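Local coordinates for protein precorrin-3 methylase (Rhodobacter capsulatus, PDB 3NUT) that probably transfers a methyl group from S-adenosyl-L-methionine to a precorrin intermediate of cobalamin biosynthesis, and here holds the product S-adenosyl-L-homocysteine, at residues N170-S175 / E221-R226; I140-N145 / M166-P171; L198-V203 / R226-V231. All blocks are in the same frame, centred on the assembly; numbering follows the deposited sequence.

Contact 1: residues N170-S175 / E221-R226. With SAH (S-adenosyl-L-homocysteine), chain E.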
loop_
_atom_site.group_PDB
_atom_site.type_symbol
_atom_site.label_atom_id
_atom_site.label_comp_id
_atom_site.label_asym_id
_atom_site.label_seq_id
_atom_site.Cartn_x
_atom_site.Cartn_y
_atom_site.Cartn_z
ATOM N N ASN A 170 9.326 5.152 -9.671
ATOM C CA ASN A 170 9.982 6.045 -10.629
ATOM C C ASN A 170 11.492 5.865 -10.561
ATOM O O ASN A 170 12.206 6.779 -10.172
ATOM C CB ASN A 170 9.605 7.501 -10.330
ATOM C CG ASN A 170 8.126 7.724 -10.351
ATOM O OD1 ASN A 170 7.485 7.498 -11.355
ATOM N ND2 ASN A 170 7.573 8.161 -9.238
ATOM N N PRO A 171 11.986 4.673 -10.929
ATOM C CA PRO A 171 13.402 4.426 -10.678
ATOM C C PRO A 171 14.302 5.176 -11.677
ATOM O O PRO A 171 15.284 5.802 -11.259
ATOM C CB PRO A 171 13.528 2.896 -10.809
ATOM C CG PRO A 171 12.154 2.377 -11.199
ATOM C CD PRO A 171 11.364 3.564 -11.675
ATOM N N ARG A 172 13.940 5.153 -12.961
ATOM C CA ARG A 172 14.720 5.825 -13.999
ATOM C C ARG A 172 14.202 7.217 -14.360
ATOM O O ARG A 172 13.294 7.350 -15.176
ATOM C CB ARG A 172 14.796 4.977 -15.274
ATOM C CG ARG A 172 15.259 3.537 -15.088
ATOM C CD ARG A 172 16.656 3.381 -14.461
ATOM N NE ARG A 172 17.706 4.207 -15.061
ATOM C CZ ARG A 172 18.162 4.096 -16.310
ATOM N NH1 ARG A 172 17.647 3.209 -17.162
ATOM N NH2 ARG A 172 19.132 4.907 -16.719
ATOM N N SER A 173 14.807 8.249 -13.766
ATOM C CA SER A 173 14.497 9.640 -14.094
ATOM C C SER A 173 14.967 9.986 -15.512
ATOM O O SER A 173 16.092 9.661 -15.919
ATOM C CB SER A 173 15.125 10.576 -13.057
ATOM O OG SER A 173 14.780 11.944 -13.279
ATOM N N LYS A 174 14.079 10.629 -16.263
ATOM C CA LYS A 174 14.352 11.033 -17.636
ATOM C C LYS A 174 15.372 12.164 -17.620
ATOM O O LYS A 174 16.271 12.193 -18.447
ATOM C CB LYS A 174 13.049 11.494 -18.299
ATOM C CG LYS A 174 13.135 11.812 -19.795
ATOM C CD LYS A 174 12.432 13.150 -20.105
ATOM C CE LYS A 174 11.642 13.099 -21.406
ATOM N NZ LYS A 174 10.339 12.392 -21.207
ATOM N N SER A 175 15.231 13.074 -16.653
ATOM C CA SER A 175 16.090 14.259 -16.517
ATOM C C SER A 175 17.171 14.138 -15.433
ATOM O O SER A 175 18.005 15.033 -15.294
ATOM C CB SER A 175 15.230 15.493 -16.236
ATOM O OG SER A 175 14.494 15.324 -15.037
ATOM N N GLU A 221 20.243 -0.413 -15.543
ATOM C CA GLU A 221 19.483 -0.626 -16.769
ATOM C C GLU A 221 18.518 -1.821 -16.652
ATOM O O GLU A 221 17.838 -2.182 -17.619
ATOM C CB GLU A 221 20.419 -0.739 -17.989
ATOM C CG GLU A 221 21.182 -2.067 -18.138
ATOM C CD GLU A 221 22.437 -2.148 -17.274
ATOM O OE1 GLU A 221 22.764 -1.146 -16.588
ATOM O OE2 GLU A 221 23.092 -3.224 -17.276
ATOM N N MET A 222 18.468 -2.417 -15.457
ATOM C CA MET A 222 17.480 -3.446 -15.131
ATOM C C MET A 222 16.106 -2.850 -14.849
ATOM O O MET A 222 15.101 -3.538 -14.982
ATOM C CB MET A 222 17.942 -4.291 -13.955
ATOM C CG MET A 222 19.004 -5.254 -14.351
ATOM S SD MET A 222 19.552 -6.269 -12.991
ATOM C CE MET A 222 20.720 -7.320 -13.879
ATOM N N ALA A 223 16.084 -1.572 -14.473
ATOM C CA ALA A 223 14.857 -0.823 -14.278
ATOM C C ALA A 223 14.556 0.082 -15.483
ATOM O O ALA A 223 15.479 0.545 -16.143
ATOM C CB ALA A 223 14.970 0.014 -13.012
ATOM N N ASP A 224 13.269 0.296 -15.778
ATOM C CA ASP A 224 12.807 1.427 -16.615
ATOM C C ASP A 224 11.632 2.111 -15.926
ATOM O O ASP A 224 11.386 1.855 -14.751
ATOM C CB ASP A 224 12.457 1.020 -18.052
ATOM C CG ASP A 224 11.722 -0.303 -18.139
ATOM O OD1 ASP A 224 10.639 -0.447 -17.528
ATOM O OD2 ASP A 224 12.229 -1.204 -18.840
ATOM N N MET A 225 10.918 2.983 -16.634
ATOM C CA MET A 225 9.770 3.690 -16.031
ATOM C C MET A 225 8.516 2.836 -15.882
ATOM O O MET A 225 7.549 3.254 -15.272
ATOM C CB MET A 225 9.467 5.013 -16.756
ATOM C CG MET A 225 10.371 6.155 -16.267
ATOM S SD MET A 225 10.636 6.077 -14.455
ATOM C CE MET A 225 9.261 7.115 -13.916
ATOM N N ARG A 226 8.573 1.625 -16.426
ATOM C CA ARG A 226 7.505 0.633 -16.357
ATOM C C ARG A 226 7.752 -0.332 -15.177
ATOM O O ARG A 226 7.199 -1.445 -15.124
ATOM C CB ARG A 226 7.502 -0.134 -17.693
ATOM C CG ARG A 226 6.183 -0.748 -18.132
ATOM C CD ARG A 226 5.198 0.238 -18.793
ATOM N NE ARG A 226 3.844 -0.334 -18.776
ATOM C CZ ARG A 226 2.963 -0.225 -17.770
ATOM N NH1 ARG A 226 3.241 0.475 -16.666
ATOM N NH2 ARG A 226 1.778 -0.817 -17.884
HETATM N N SAH E . -0.038 6.299 -7.694
HETATM C CA SAH E . 0.877 5.285 -8.303
HETATM C CB SAH E . 2.335 5.769 -8.263
HETATM C CG SAH E . 2.593 6.854 -9.309
HETATM S SD SAH E . 4.312 7.045 -9.720
HETATM C C SAH E . 0.712 4.064 -7.476
HETATM O O SAH E . 0.091 4.237 -6.436
HETATM O OXT SAH E . 1.148 2.932 -7.767
HETATM C "C5'" SAH E . 4.477 5.986 -11.139
HETATM C "C4'" SAH E . 5.501 4.862 -10.883
HETATM O "O4'" SAH E . 4.849 3.775 -10.213
HETATM C "C3'" SAH E . 6.157 4.230 -12.120
HETATM O "O3'" SAH E . 7.387 4.852 -12.519
HETATM C "C2'" SAH E . 6.457 2.818 -11.666
HETATM O "O2'" SAH E . 7.652 2.754 -10.859
HETATM C "C1'" SAH E . 5.291 2.517 -10.745
HETATM N N9 SAH E . 4.199 1.809 -11.454
HETATM C C8 SAH E . 2.968 2.282 -11.734
HETATM N N7 SAH E . 2.233 1.327 -12.383
HETATM C C5 SAH E . 2.998 0.215 -12.524
HETATM C C6 SAH E . 2.857 -1.158 -13.100
HETATM N N6 SAH E . 1.711 -1.577 -13.695
HETATM N N1 SAH E . 3.917 -2.001 -13.032
HETATM C C2 SAH E . 5.076 -1.621 -12.453
HETATM N N3 SAH E . 5.267 -0.394 -11.914
HETATM C C4 SAH E . 4.291 0.551 -11.918
#

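Contact 2: residues I140-N145 / M166-P171. With SAH (S-adenosyl-L-homocysteine), chain E.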
loop_
_atom_site.group_PDB
_atom_site.type_symbol
_atom_site.label_atom_id
_atom_site.label_comp_id
_atom_site.label_asym_id
_atom_site.label_seq_id
_atom_site.Cartn_x
_atom_site.Cartn_y
_atom_site.Cartn_z
ATOM N N ILE A 140 9.512 4.657 -1.618
ATOM C CA ILE A 140 10.427 5.755 -1.896
ATOM C C ILE A 140 10.375 6.149 -3.366
ATOM O O ILE A 140 10.529 5.307 -4.265
ATOM C CB ILE A 140 11.899 5.414 -1.470
ATOM C CG1 ILE A 140 12.008 5.217 0.055
ATOM C CG2 ILE A 140 12.856 6.517 -1.907
ATOM C CD1 ILE A 140 13.373 4.630 0.549
ATOM N N ASN A 141 10.158 7.430 -3.609
ATOM C CA ASN A 141 10.124 7.942 -4.964
ATOM C C ASN A 141 11.543 8.357 -5.387
ATOM O O ASN A 141 12.162 9.209 -4.742
ATOM C CB ASN A 141 9.164 9.131 -4.994
ATOM C CG ASN A 141 9.023 9.754 -6.356
ATOM O OD1 ASN A 141 9.276 9.127 -7.391
ATOM N ND2 ASN A 141 8.586 11.010 -6.366
ATOM N N LEU A 142 12.050 7.753 -6.459
ATOM C CA LEU A 142 13.426 8.016 -6.942
ATOM C C LEU A 142 13.521 9.013 -8.100
ATOM O O LEU A 142 14.618 9.252 -8.610
ATOM C CB LEU A 142 14.127 6.722 -7.374
ATOM C CG LEU A 142 14.237 5.510 -6.451
ATOM C CD1 LEU A 142 15.248 4.566 -7.037
ATOM C CD2 LEU A 142 14.630 5.862 -5.029
ATOM N N SER A 143 12.385 9.561 -8.541
ATOM C CA SER A 143 12.391 10.596 -9.574
ATOM C C SER A 143 11.782 11.888 -9.082
ATOM O O SER A 143 11.143 12.604 -9.850
ATOM C CB SER A 143 11.662 10.142 -10.842
ATOM O OG SER A 143 12.310 9.029 -11.425
ATOM N N ASP A 144 11.962 12.208 -7.811
ATOM C CA ASP A 144 11.518 13.525 -7.397
ATOM C C ASP A 144 12.597 14.588 -7.635
ATOM O O ASP A 144 13.595 14.687 -6.896
ATOM C CB ASP A 144 10.977 13.572 -5.968
ATOM C CG ASP A 144 10.112 14.802 -5.730
ATOM O OD1 ASP A 144 9.897 15.567 -6.686
ATOM O OD2 ASP A 144 9.645 15.012 -4.600
ATOM N N ASN A 145 12.369 15.371 -8.691
ATOM C CA ASN A 145 13.213 16.508 -9.047
ATOM C C ASN A 145 12.945 17.744 -8.169
ATOM O O ASN A 145 13.765 18.663 -8.126
ATOM C CB ASN A 145 13.071 16.817 -10.546
ATOM C CG ASN A 145 13.319 15.576 -11.435
ATOM O OD1 ASN A 145 14.242 14.781 -11.198
ATOM N ND2 ASN A 145 12.483 15.413 -12.456
ATOM N N MET A 166 12.203 -2.292 1.070
ATOM C CA MET A 166 11.865 -1.046 0.352
ATOM C C MET A 166 11.279 -1.231 -1.035
ATOM O O MET A 166 11.574 -2.217 -1.747
ATOM C CB MET A 166 13.067 -0.111 0.213
ATOM C CG MET A 166 14.219 -0.327 1.159
ATOM S SD MET A 166 15.581 0.694 0.584
ATOM C CE MET A 166 16.859 0.240 1.753
ATOM N N ALA A 167 10.492 -0.248 -1.438
ATOM C CA ALA A 167 10.013 -0.193 -2.791
ATOM C C ALA A 167 10.312 1.155 -3.432
ATOM O O ALA A 167 10.071 2.213 -2.843
ATOM C CB ALA A 167 8.528 -0.496 -2.844
ATOM N N PHE A 168 10.818 1.104 -4.658
ATOM C CA PHE A 168 11.181 2.306 -5.415
ATOM C C PHE A 168 10.188 2.626 -6.519
ATOM O O PHE A 168 9.981 1.824 -7.415
ATOM C CB PHE A 168 12.597 2.166 -6.012
ATOM C CG PHE A 168 13.676 1.966 -4.972
ATOM C CD1 PHE A 168 13.637 2.674 -3.762
ATOM C CD2 PHE A 168 14.727 1.076 -5.201
ATOM C CE1 PHE A 168 14.624 2.496 -2.799
ATOM C CE2 PHE A 168 15.739 0.894 -4.237
ATOM C CZ PHE A 168 15.679 1.596 -3.036
ATOM N N TYR A 169 9.575 3.806 -6.430
ATOM C CA TYR A 169 8.704 4.311 -7.478
ATOM C C TYR A 169 9.501 5.276 -8.358
ATOM O O TYR A 169 10.268 6.112 -7.857
ATOM C CB TYR A 169 7.466 4.999 -6.878
ATOM C CG TYR A 169 6.381 4.065 -6.318
ATOM C CD1 TYR A 169 5.137 3.955 -6.938
ATOM C CD2 TYR A 169 6.603 3.307 -5.165
ATOM C CE1 TYR A 169 4.140 3.104 -6.429
ATOM C CE2 TYR A 169 5.629 2.459 -4.655
ATOM C CZ TYR A 169 4.386 2.360 -5.278
ATOM O OH TYR A 169 3.413 1.499 -4.754
ATOM N N ASN A 170 9.326 5.152 -9.671
ATOM C CA ASN A 170 9.982 6.045 -10.629
ATOM C C ASN A 170 11.492 5.865 -10.561
ATOM O O ASN A 170 12.206 6.779 -10.172
ATOM C CB ASN A 170 9.605 7.501 -10.330
ATOM C CG ASN A 170 8.126 7.724 -10.351
ATOM O OD1 ASN A 170 7.485 7.498 -11.355
ATOM N ND2 ASN A 170 7.573 8.161 -9.238
ATOM N N PRO A 171 11.986 4.673 -10.929
ATOM C CA PRO A 171 13.402 4.426 -10.678
ATOM C C PRO A 171 14.302 5.176 -11.677
ATOM O O PRO A 171 15.284 5.802 -11.259
ATOM C CB PRO A 171 13.528 2.896 -10.809
ATOM C CG PRO A 171 12.154 2.377 -11.199
ATOM C CD PRO A 171 11.364 3.564 -11.675
HETATM N N SAH E . -0.038 6.299 -7.694
HETATM C CA SAH E . 0.877 5.285 -8.303
HETATM C CB SAH E . 2.335 5.769 -8.263
HETATM C CG SAH E . 2.593 6.854 -9.309
HETATM S SD SAH E . 4.312 7.045 -9.720
HETATM C C SAH E . 0.712 4.064 -7.476
HETATM O O SAH E . 0.091 4.237 -6.436
HETATM O OXT SAH E . 1.148 2.932 -7.767
HETATM C "C5'" SAH E . 4.477 5.986 -11.139
HETATM C "C4'" SAH E . 5.501 4.862 -10.883
HETATM O "O4'" SAH E . 4.849 3.775 -10.213
HETATM C "C3'" SAH E . 6.157 4.230 -12.120
HETATM O "O3'" SAH E . 7.387 4.852 -12.519
HETATM C "C2'" SAH E . 6.457 2.818 -11.666
HETATM O "O2'" SAH E . 7.652 2.754 -10.859
HETATM C "C1'" SAH E . 5.291 2.517 -10.745
HETATM N N9 SAH E . 4.199 1.809 -11.454
HETATM C C8 SAH E . 2.968 2.282 -11.734
HETATM N N7 SAH E . 2.233 1.327 -12.383
HETATM C C5 SAH E . 2.998 0.215 -12.524
HETATM C C6 SAH E . 2.857 -1.158 -13.100
HETATM N N6 SAH E . 1.711 -1.577 -13.695
HETATM N N1 SAH E . 3.917 -2.001 -13.032
HETATM C C2 SAH E . 5.076 -1.621 -12.453
HETATM N N3 SAH E . 5.267 -0.394 -11.914
HETATM C C4 SAH E . 4.291 0.551 -11.918
#

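Contact 3: residues L198-V203 / R226-V231. With SAH (S-adenosyl-L-homocysteine), chain E.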
loop_
_atom_site.group_PDB
_atom_site.type_symbol
_atom_site.label_atom_id
_atom_site.label_comp_id
_atom_site.label_asym_id
_atom_site.label_seq_id
_atom_site.Cartn_x
_atom_site.Cartn_y
_atom_site.Cartn_z
ATOM N N LEU A 198 14.599 -6.941 -6.637
ATOM C CA LEU A 198 13.590 -7.435 -7.547
ATOM C C LEU A 198 13.233 -6.306 -8.475
ATOM O O LEU A 198 12.929 -5.202 -8.021
ATOM C CB LEU A 198 12.320 -7.831 -6.780
ATOM C CG LEU A 198 12.216 -9.092 -5.930
ATOM C CD1 LEU A 198 12.940 -8.993 -4.591
ATOM C CD2 LEU A 198 10.740 -9.351 -5.688
ATOM N N PHE A 199 13.253 -6.591 -9.771
ATOM C CA PHE A 199 12.799 -5.629 -10.757
ATOM C C PHE A 199 11.508 -6.181 -11.336
ATOM O O PHE A 199 11.487 -7.259 -11.964
ATOM C CB PHE A 199 13.858 -5.377 -11.839
ATOM C CG PHE A 199 15.143 -4.802 -11.303
ATOM C CD1 PHE A 199 15.350 -3.427 -11.288
ATOM C CD2 PHE A 199 16.142 -5.641 -10.802
ATOM C CE1 PHE A 199 16.537 -2.885 -10.784
ATOM C CE2 PHE A 199 17.326 -5.117 -10.296
ATOM C CZ PHE A 199 17.525 -3.728 -10.290
ATOM N N ALA A 200 10.421 -5.467 -11.073
ATOM C CA ALA A 200 9.110 -5.937 -11.507
ATOM C C ALA A 200 8.519 -4.963 -12.511
ATOM O O ALA A 200 8.230 -3.801 -12.213
ATOM C CB ALA A 200 8.182 -6.183 -10.324
ATOM N N ARG A 201 8.383 -5.474 -13.722
ATOM C CA ARG A 201 8.124 -4.655 -14.868
ATOM C C ARG A 201 6.711 -4.887 -15.354
ATOM O O ARG A 201 6.302 -6.033 -15.572
ATOM C CB ARG A 201 9.162 -4.998 -15.964
ATOM C CG ARG A 201 8.874 -4.379 -17.317
ATOM C CD ARG A 201 9.796 -4.928 -18.426
ATOM N NE ARG A 201 9.116 -4.922 -19.732
ATOM C CZ ARG A 201 8.823 -3.817 -20.420
ATOM N NH1 ARG A 201 9.134 -2.609 -19.937
ATOM N NH2 ARG A 201 8.218 -3.924 -21.597
ATOM N N ALA A 202 5.978 -3.796 -15.522
ATOM C CA ALA A 202 4.660 -3.822 -16.174
ATOM C C ALA A 202 3.731 -4.789 -15.470
ATOM O O ALA A 202 3.066 -5.622 -16.101
ATOM C CB ALA A 202 4.773 -4.180 -17.686
ATOM N N VAL A 203 3.694 -4.661 -14.151
ATOM C CA VAL A 203 2.993 -5.618 -13.309
ATOM C C VAL A 203 1.484 -5.574 -13.581
ATOM O O VAL A 203 0.895 -4.503 -13.644
ATOM C CB VAL A 203 3.329 -5.380 -11.836
ATOM C CG1 VAL A 203 2.508 -6.283 -10.954
ATOM C CG2 VAL A 203 4.792 -5.653 -11.619
ATOM N N ARG A 226 8.573 1.625 -16.426
ATOM C CA ARG A 226 7.505 0.633 -16.357
ATOM C C ARG A 226 7.752 -0.332 -15.177
ATOM O O ARG A 226 7.199 -1.445 -15.124
ATOM C CB ARG A 226 7.502 -0.134 -17.693
ATOM C CG ARG A 226 6.183 -0.748 -18.132
ATOM C CD ARG A 226 5.198 0.238 -18.793
ATOM N NE ARG A 226 3.844 -0.334 -18.776
ATOM C CZ ARG A 226 2.963 -0.225 -17.770
ATOM N NH1 ARG A 226 3.241 0.475 -16.666
ATOM N NH2 ARG A 226 1.778 -0.817 -17.884
ATOM N N THR A 227 8.588 0.094 -14.229
ATOM C CA THR A 227 9.185 -0.827 -13.255
ATOM C C THR A 227 9.114 -0.259 -11.850
ATOM O O THR A 227 9.247 0.945 -11.645
ATOM C CB THR A 227 10.660 -1.134 -13.644
ATOM O OG1 THR A 227 10.671 -1.663 -14.969
ATOM C CG2 THR A 227 11.344 -2.140 -12.714
ATOM N N VAL A 228 8.866 -1.146 -10.895
ATOM C CA VAL A 228 8.954 -0.811 -9.500
ATOM C C VAL A 228 9.984 -1.785 -8.908
ATOM O O VAL A 228 9.994 -2.979 -9.235
ATOM C CB VAL A 228 7.552 -0.844 -8.794
ATOM C CG1 VAL A 228 6.944 -2.241 -8.786
ATOM C CG2 VAL A 228 7.641 -0.308 -7.368
ATOM N N VAL A 229 10.857 -1.270 -8.061
ATOM C CA VAL A 229 11.994 -2.047 -7.588
ATOM C C VAL A 229 11.819 -2.344 -6.102
ATOM O O VAL A 229 11.682 -1.429 -5.271
ATOM C CB VAL A 229 13.346 -1.308 -7.865
ATOM C CG1 VAL A 229 14.550 -2.117 -7.337
ATOM C CG2 VAL A 229 13.501 -0.973 -9.354
ATOM N N LEU A 230 11.804 -3.629 -5.779
ATOM C CA LEU A 230 11.631 -4.058 -4.411
ATOM C C LEU A 230 12.968 -4.491 -3.840
ATOM O O LEU A 230 13.716 -5.230 -4.468
ATOM C CB LEU A 230 10.606 -5.189 -4.299
ATOM C CG LEU A 230 9.230 -4.984 -4.948
ATOM C CD1 LEU A 230 8.422 -6.269 -4.870
ATOM C CD2 LEU A 230 8.443 -3.815 -4.353
ATOM N N VAL A 231 13.260 -3.992 -2.651
ATOM C CA VAL A 231 14.451 -4.342 -1.932
ATOM C C VAL A 231 14.004 -5.065 -0.670
ATOM O O VAL A 231 13.206 -4.531 0.093
ATOM C CB VAL A 231 15.255 -3.079 -1.545
ATOM C CG1 VAL A 231 16.643 -3.473 -1.062
ATOM C CG2 VAL A 231 15.369 -2.138 -2.725
HETATM N N SAH E . -0.038 6.299 -7.694
HETATM C CA SAH E . 0.877 5.285 -8.303
HETATM C CB SAH E . 2.335 5.769 -8.263
HETATM C CG SAH E . 2.593 6.854 -9.309
HETATM S SD SAH E . 4.312 7.045 -9.720
HETATM C C SAH E . 0.712 4.064 -7.476
HETATM O O SAH E . 0.091 4.237 -6.436
HETATM O OXT SAH E . 1.148 2.932 -7.767
HETATM C "C5'" SAH E . 4.477 5.986 -11.139
HETATM C "C4'" SAH E . 5.501 4.862 -10.883
HETATM O "O4'" SAH E . 4.849 3.775 -10.213
HETATM C "C3'" SAH E . 6.157 4.230 -12.120
HETATM O "O3'" SAH E . 7.387 4.852 -12.519
HETATM C "C2'" SAH E . 6.457 2.818 -11.666
HETATM O "O2'" SAH E . 7.652 2.754 -10.859
HETATM C "C1'" SAH E . 5.291 2.517 -10.745
HETATM N N9 SAH E . 4.199 1.809 -11.454
HETATM C C8 SAH E . 2.968 2.282 -11.734
HETATM N N7 SAH E . 2.233 1.327 -12.383
HETATM C C5 SAH E . 2.998 0.215 -12.524
HETATM C C6 SAH E . 2.857 -1.158 -13.100
HETATM N N6 SAH E . 1.711 -1.577 -13.695
HETATM N N1 SAH E . 3.917 -2.001 -13.032
HETATM C C2 SAH E . 5.076 -1.621 -12.453
HETATM N N3 SAH E . 5.267 -0.394 -11.914
HETATM C C4 SAH E . 4.291 0.551 -11.918
#

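Contact 1: residues N170-S175 / E221-R226
Asp224 OD1 is held by two hydrogen bonds, with a long, weak ion pair to Arg201 besides: the backbone N of Arg226, 3.1 Å from it, closes an Asx turn on the oxygen's anti lone pair, and the hydroxyl of Thr227 is the second partner. The turn spans Met225, whose carbonyl faces the ribose of S-adenosyl-L-homocysteine. There O3' lies 2.9 Å from Asn170 OD1 and 3.2 Å from Met225 O, two acceptors within reach of a single hydroxyl proton. Asn170 also offers its backbone N to O2' in a nearly straight bond (173°), so one residue addresses both hydroxyls of the sugar.

Between the protein segments themselves no hydrogen bond forms; carbon and sulphur atoms lie against carbonyl oxygens and against one another. Met225, bent at both chi2 and chi3, folds its thioether across the opposite loop: SD comes within 3.0 Å of Arg172 O and also touches Pro171 CD, while CE reaches 3.1 Å from Asn170 OD1, beside the same sugar hydroxyl. Pro171 CB rests on Ala223 CB at 3.9 Å. Arg172 is likewise curled at chi2 and chi3, which lays its CG 3.2 Å from Ala223 O and leaves that oxygen at the edge of the guanidinium, near its plane, without a hydrogen bond; NH2 turns instead to Pro177 O in a weak one.

The polar meeting point of residues 170-175 and 221-226 is thus the ligand's O3'. It sits between an acceptor from each loop and can give its proton to one at a time, consistent with a pocket wall completed by the ligand as well as by the contact of Met225 with Pro171.

Contact 2: residues I140-N145 / M166-P171
The beta-alpha-beta unit of strand 137-141, helix 149-161 and strand 165-169 brings two parallel strands side by side here. Their ladder runs through Ile140 N to Ala167 O, Tyr169 N to Ile140 O and Leu142 N to Tyr169 O, the last 2.8 Å long and nearly along the C=O axis. At the strand ends side chains join in. Asn141, with CG anti to its backbone N (chi1 -179°), sends OD1 to Asn170 ND2 at 2.7 Å; the donor sits above the Asn141 carbonyl plane, and the two amide planes are 65° apart. Ser143 N adds a weak bond to the same oxygen, and Ser143 OG donates to Asn170 O at 2.6 Å. Asn141 is thus a second-shell residue: holding ND2 fixes which end of the Asn170 amide is turned to the sugar. Meanwhile Tyr169 presents its ring edge to the ligand carboxylate, CE1 3.3 Å from OXT, with its OH bonded to Met122 N.

On the sheet face that carries Ile140 and Phe168, Leu142 lays CD1 off-centre over the Phe168 ring and CD2 3.6 Å from Phe168 CD1. Ile140 CB meets that ring at its edge, while Asn141 N bonds to Asp136 of the second subunit. Ligand-facing residues just past the carboxyl ends of parallel strands, with an apolar core behind, are typical of alpha/beta folds with a cofactor pocket.

Contact 3: residues L198-V203 / R226-V231
Strands 196-201 and 227-231 form an antiparallel ladder in a mixed sheet; the axes of 198-201 and 227-231 run 157° apart, and Arg226 sits where the ladder opens onto the adenine. Its CB lies 3.7 Å from Arg201 NH1. CG, anti to the backbone N (chi1 -153°), touches Ala202 CB, again at 3.7 Å. A bend at chi2 (80°) then brings NE past the same methyl, so that the guanidinium has Ala202 CA over the centre of one face, 4.3 Å above the plane. At the tip NH1 comes 3.9 Å from N6 of S-adenosyl-L-homocysteine, a van der Waals approach. An alanine here would remove everything past CB and would probably leave Ala202 and the N6 end of the adenine less well covered. The backbone of Arg226 does separate work: its carbonyl takes the N-H of Ala202 at 2.7 Å, nearly along the C=O axis, and extends the ladder beyond the last paired strand residues.

Further in, Leu198 with Leu230 and Ala200 with Val228 are hydrogen-bonded pairs, each closed by two backbone bonds. Ala200 and Val228 point to the side packed by helix 121-129. On the reverse face the non-hydrogen-bonded pair Phe199 and Val229 lie side by side, Val229 CG2 3.6 Å from Phe199 CD1 and CG1 over one ring face, while Thr227 CG2 stands at the ring edge.

The ladder's end reads the ligand through main-chain atoms. Val203 N donates to adenine N1 at 2.9 Å and Val203 O receives N6, a paired recognition of the base edge, while the ribose O2' donates to Thr227 O over just 2.5 Å.

In the fold
The three contacts line neighbouring parts of one pocket, their centres 9 to 11 Å apart. Contacts 2 and 3 belong to the same mixed sheet, joined where strands 165-169 and 227-231 run as neighbours; a probable hydrogen bond of 2.7 Å from Phe168 N to Val229 O marks the seam. Contact 1 is made by loops at this sheet's end: it shares Asn170 and Pro171 with contact 2 and Arg226 with contact 3, and Pro171 CG packs 3.3 Å from Thr227 O. Along the ligand, contact 3 meets the adenine, all three reach the ribose, and contact 2 also approaches the carboxylate.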